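Local coordinates for protein endoglucanase (Ganoderma lucidum, PDB 5D8Z) that probably hydrolyses internal beta-1,4 linkages of cellulose-type glucans, as a family 5 endoglucanase built on a TIM barrel, at residues A[335-339]-A[340-344]; A[55-59]-A[60-64]. One frame throughout, in Å; residues are numbered along the deposited sequence.

Contact 1 of 2, residues A[335-339]-A[340-344]; sequences ALVSA and CLAPN
Leu336 and Val337 hand their backbone carbonyls to Cys340, Leu341 and Ala342 as the helix 335-341 runs out, and three hydrogen bonds record the change of pitch. Leu336 O accepts twice. The alpha-helical bond comes from Cys340 N at 3.0 Å; the second, from Leu341 N to Leu336 O at 3.1 Å, reaches five residues back. Ala342 N repeats the five-residue step to Val337 O at 2.9 Å. Two successive i+5 bonds make this a pi-type widening at the C-terminal end of the helix, and Ala342 is the first residue to leave helical backbone angles, where the chain passes from the helix into a loop. One turn earlier, Ser338 OG bonds back to Ala335 O at 3.2 Å, from above the carbonyl plane, and shares that oxygen with Ala339 N.

The apolar contacts run alongside these bonds. Leu336 swings CG away from its own N (chi1 -179°), which carries CD1 to CB of Cys340, 4.0 Å away. Its branch point CG meets CG of Leu341 at 4.3 Å. Val337 splits its two methyls between successive residues: CG2 faces CD1 of Leu341, while CG1 lies 4.3 Å from CB of Ala342. The same Ala342 methyl rests against Val337 O, the oxygen that Ala342's own N-H bonds.

A disulfide from Cys340 SG to Cys290 SG ties this helix to helix 283-298, whose Met289 also packs on Cys340 and Leu341. At the helix end, Leu341 O accepts from the hydroxyl of Tyr306, on the barrel strand 303-312, and, past it, Asn344 pairs by backbone with Asp70.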
loop_
_atom_site.group_PDB
_atom_site.type_symbol
_atom_site.label_atom_id
_atom_site.label_comp_id
_atom_site.label_asym_id
_atom_site.label_seq_id
_atom_site.Cartn_x
_atom_site.Cartn_y
_atom_site.Cartn_z
ATOM N N ALA A 335 18.104 7.131 -9.104
ATOM C CA ALA A 335 19.240 7.054 -8.204
ATOM C C ALA A 335 18.929 6.222 -6.954
ATOM O O ALA A 335 19.733 5.374 -6.546
ATOM C CB ALA A 335 19.628 8.455 -7.788
ATOM N N LEU A 336 17.763 6.483 -6.358
ATOM C CA LEU A 336 17.432 5.985 -5.027
ATOM C C LEU A 336 17.081 4.519 -5.038
ATOM O O LEU A 336 17.337 3.787 -4.069
ATOM C CB LEU A 336 16.249 6.748 -4.469
ATOM C CG LEU A 336 15.805 6.355 -3.067
ATOM C CD1 LEU A 336 16.967 6.448 -2.112
ATOM C CD2 LEU A 336 14.686 7.257 -2.611
ATOM N N VAL A 337 16.490 4.097 -6.142
ATOM C CA VAL A 337 16.212 2.702 -6.343
ATOM C C VAL A 337 17.496 1.890 -6.517
ATOM O O VAL A 337 17.599 0.767 -5.995
ATOM C CB VAL A 337 15.294 2.489 -7.554
ATOM C CG1 VAL A 337 15.099 1.001 -7.822
ATOM C CG2 VAL A 337 13.959 3.136 -7.303
ATOM N N SER A 338 18.460 2.427 -7.262
ATOM C CA SER A 338 19.679 1.661 -7.541
ATOM C C SER A 338 20.714 1.791 -6.425
ATOM O O SER A 338 21.453 0.863 -6.168
ATOM C CB SER A 338 20.286 2.053 -8.881
ATOM O OG SER A 338 20.736 3.386 -8.845
ATOM N N ALA A 339 20.756 2.924 -5.751
ATOM C CA ALA A 339 21.629 3.068 -4.592
ATOM C C ALA A 339 21.092 2.314 -3.372
ATOM O O ALA A 339 21.863 1.677 -2.658
ATOM C CB ALA A 339 21.836 4.539 -4.247
ATOM N N CYS A 340 19.783 2.371 -3.132
ATOM C CA CYS A 340 19.243 1.869 -1.867
ATOM C C CYS A 340 18.117 0.818 -1.905
ATOM O O CYS A 340 18.240 -0.225 -1.284
ATOM C CB CYS A 340 18.828 3.060 -1.000
ATOM S SG CYS A 340 20.245 3.923 -0.255
ATOM N N LEU A 341 17.038 1.079 -2.625
ATOM C CA LEU A 341 15.816 0.326 -2.423
ATOM C C LEU A 341 15.808 -1.018 -3.080
ATOM O O LEU A 341 15.064 -1.882 -2.653
ATOM C CB LEU A 341 14.609 1.093 -2.926
ATOM C CG LEU A 341 14.274 2.435 -2.309
ATOM C CD1 LEU A 341 13.084 3.027 -3.041
ATOM C CD2 LEU A 341 13.924 2.292 -0.840
ATOM N N ALA A 342 16.589 -1.210 -4.132
ATOM C CA ALA A 342 16.576 -2.512 -4.823
ATOM C C ALA A 342 17.251 -3.592 -3.990
ATOM O O ALA A 342 18.401 -3.455 -3.611
ATOM C CB ALA A 342 17.231 -2.416 -6.185
ATOM N N PRO A 343 16.525 -4.670 -3.688
ATOM C CA PRO A 343 17.162 -5.812 -3.058
ATOM C C PRO A 343 18.513 -6.191 -3.684
ATOM O O PRO A 343 19.454 -6.528 -2.951
ATOM C CB PRO A 343 16.144 -6.947 -3.261
ATOM C CG PRO A 343 14.985 -6.349 -3.979
ATOM C CD PRO A 343 15.077 -4.874 -3.815
ATOM N N ASN A 344 18.615 -6.114 -5.013
ATOM C CA ASN A 344 19.858 -6.447 -5.731
ATOM C C ASN A 344 20.957 -5.375 -5.605
ATOM O O ASN A 344 21.582 -5.020 -6.589
ATOM C CB ASN A 344 19.544 -6.679 -7.223
ATOM C CG ASN A 344 19.969 -8.047 -7.705
ATOM O OD1 ASN A 344 21.058 -8.533 -7.375
ATOM N ND2 ASN A 344 19.102 -8.691 -8.486
#

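Contact 2 of 2, residues A[55-59]-A[60-64]; sequences YGADG and AGQMK
Asp58 and Gly61 meet at the start of helix 59-68, where the aspartate occupies the N-cap position. Its CG is anti to the backbone N (chi1 -165°), which turns OD1 back over the first helical turn, and OD1 accepts from Gly61 N. This capping bond supplies a side-chain acceptor to an N-H of the first turn. Behind it the regular pattern begins: Gln62 N bonds to Asp58 O at 2.9 Å, and Met63 N to Gly59 O at 3.0 Å.

The side chain of Gln62 doubles back along the loop that leads into the helix. CB sits at equal distance, 3.3 Å, from Asp58 O and Gly59 O. CG, beside its own backbone N (chi1 -73°), lies against Asp58 O, the oxygen already bonded to that N-H. From there the chain is extended; CD passes CA of Gly59 at 4.1 Å, and NE2 ends 3.7 Å from the methyl of Ala57. OE1 accepts from Gly312 N, on the barrel strand 303-312, so the amide ties the helix start to the last strand of the barrel.

Met63 lies on another side of the turn, its CG 3.4 Å from Gly59 O and its chain bent at chi3. Leu104, Ala107 and Cys108 of helix 95-110 pack on this side chain, and Ala107 also touches Ala60. Helix 59-68, which follows barrel strand 24-30 and precedes strand 74-79, thus begins between helix 95-110 and the end of strand 303-312.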
loop_
_atom_site.group_PDB
_atom_site.type_symbol
_atom_site.label_atom_id
_atom_site.label_comp_id
_atom_site.label_asym_id
_atom_site.label_seq_id
_atom_site.Cartn_x
_atom_site.Cartn_y
_atom_site.Cartn_z
ATOM N N TYR A 55 -3.169 4.352 -22.640
ATOM C CA TYR A 55 -2.433 5.567 -22.944
ATOM C C TYR A 55 -1.757 6.114 -21.717
ATOM O O TYR A 55 -1.892 7.288 -21.416
ATOM C CB TYR A 55 -3.382 6.576 -23.595
ATOM C CG TYR A 55 -4.222 5.869 -24.639
ATOM C CD1 TYR A 55 -3.717 5.612 -25.912
ATOM C CD2 TYR A 55 -5.501 5.391 -24.322
ATOM C CE1 TYR A 55 -4.462 4.913 -26.843
ATOM C CE2 TYR A 55 -6.257 4.685 -25.245
ATOM C CZ TYR A 55 -5.738 4.443 -26.504
ATOM O OH TYR A 55 -6.519 3.757 -27.423
ATOM N N GLY A 56 -1.040 5.240 -21.011
ATOM C CA GLY A 56 -0.221 5.602 -19.842
ATOM C C GLY A 56 1.127 4.923 -19.975
ATOM O O GLY A 56 1.415 4.325 -21.018
ATOM N N ALA A 57 1.974 5.022 -18.958
ATOM C CA ALA A 57 3.310 4.385 -19.002
ATOM C C ALA A 57 3.283 2.854 -19.015
ATOM O O ALA A 57 2.265 2.250 -18.729
ATOM C CB ALA A 57 4.156 4.848 -17.847
ATOM N N ASP A 58 4.425 2.248 -19.356
ATOM C CA ASP A 58 4.579 0.797 -19.470
ATOM C C ASP A 58 4.739 0.262 -18.026
ATOM O O ASP A 58 5.826 -0.113 -17.595
ATOM C CB ASP A 58 5.787 0.479 -20.363
ATOM C CG ASP A 58 5.828 -0.962 -20.835
ATOM O OD1 ASP A 58 5.582 -1.857 -20.023
ATOM O OD2 ASP A 58 6.102 -1.223 -22.031
ATOM N N GLY A 59 3.650 0.253 -17.268
ATOM C CA GLY A 59 3.660 -0.335 -15.945
ATOM C C GLY A 59 4.008 -1.813 -15.976
ATOM O O GLY A 59 4.737 -2.298 -15.132
ATOM N N ALA A 60 3.498 -2.547 -16.943
ATOM C CA ALA A 60 3.896 -3.954 -17.057
ATOM C C ALA A 60 5.417 -4.114 -17.204
ATOM O O ALA A 60 6.029 -4.924 -16.492
ATOM C CB ALA A 60 3.158 -4.637 -18.221
ATOM N N GLY A 61 6.021 -3.324 -18.093
ATOM C CA GLY A 61 7.452 -3.404 -18.349
ATOM C C GLY A 61 8.246 -2.989 -17.132
ATOM O O GLY A 61 9.126 -3.713 -16.689
ATOM N N GLN A 62 7.899 -1.829 -16.586
ATOM C CA GLN A 62 8.326 -1.413 -15.251
ATOM C C GLN A 62 8.428 -2.588 -14.255
ATOM O O GLN A 62 9.418 -2.730 -13.533
ATOM C CB GLN A 62 7.360 -0.328 -14.701
ATOM C CG GLN A 62 7.476 1.062 -15.348
ATOM C CD GLN A 62 6.693 2.155 -14.604
ATOM O OE1 GLN A 62 6.396 2.029 -13.409
ATOM N NE2 GLN A 62 6.382 3.244 -15.296
ATOM N N MET A 63 7.410 -3.443 -14.245
ATOM C CA MET A 63 7.367 -4.569 -13.316
ATOM C C MET A 63 8.260 -5.707 -13.806
ATOM O O MET A 63 9.013 -6.248 -13.003
ATOM C CB MET A 63 5.919 -5.009 -13.020
ATOM C CG MET A 63 5.160 -3.950 -12.226
ATOM S SD MET A 63 3.445 -4.233 -11.733
ATOM C CE MET A 63 2.697 -4.788 -13.252
ATOM N N LYS A 64 8.229 -6.057 -15.094
ATOM C CA LYS A 64 9.224 -7.029 -15.616
ATOM C C LYS A 64 10.627 -6.662 -15.137
ATOM O O LYS A 64 11.406 -7.499 -14.700
ATOM C CB LYS A 64 9.243 -7.074 -17.144
ATOM C CG LYS A 64 8.553 -8.275 -17.790
ATOM C CD LYS A 64 9.534 -9.423 -18.093
ATOM C CE LYS A 64 10.369 -9.234 -19.358
ATOM N NZ LYS A 64 9.576 -9.452 -20.599
#

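Contact 2 comes first along the chain, at the start of helix 59-68 in the crossover between barrel strands 24-30 and 74-79; contact 1 comes last, at the end of helix 335-341 after all eight barrel strands. Their centres lie about 19 Å apart and their nearest atoms about 9 Å, so they do not touch. Strand 303-312 is a shared neighbour, meeting residues 55-64 through Gly312 and residues 335-344 through Tyr306. Glu322 and Val323, in the loop beyond that strand, pack on contact 1 and contact 2 respectively. Both contacts therefore lie on the side of the TIM barrel where its last strand, 303-312, runs, in the barrel that carries the glycan-binding site.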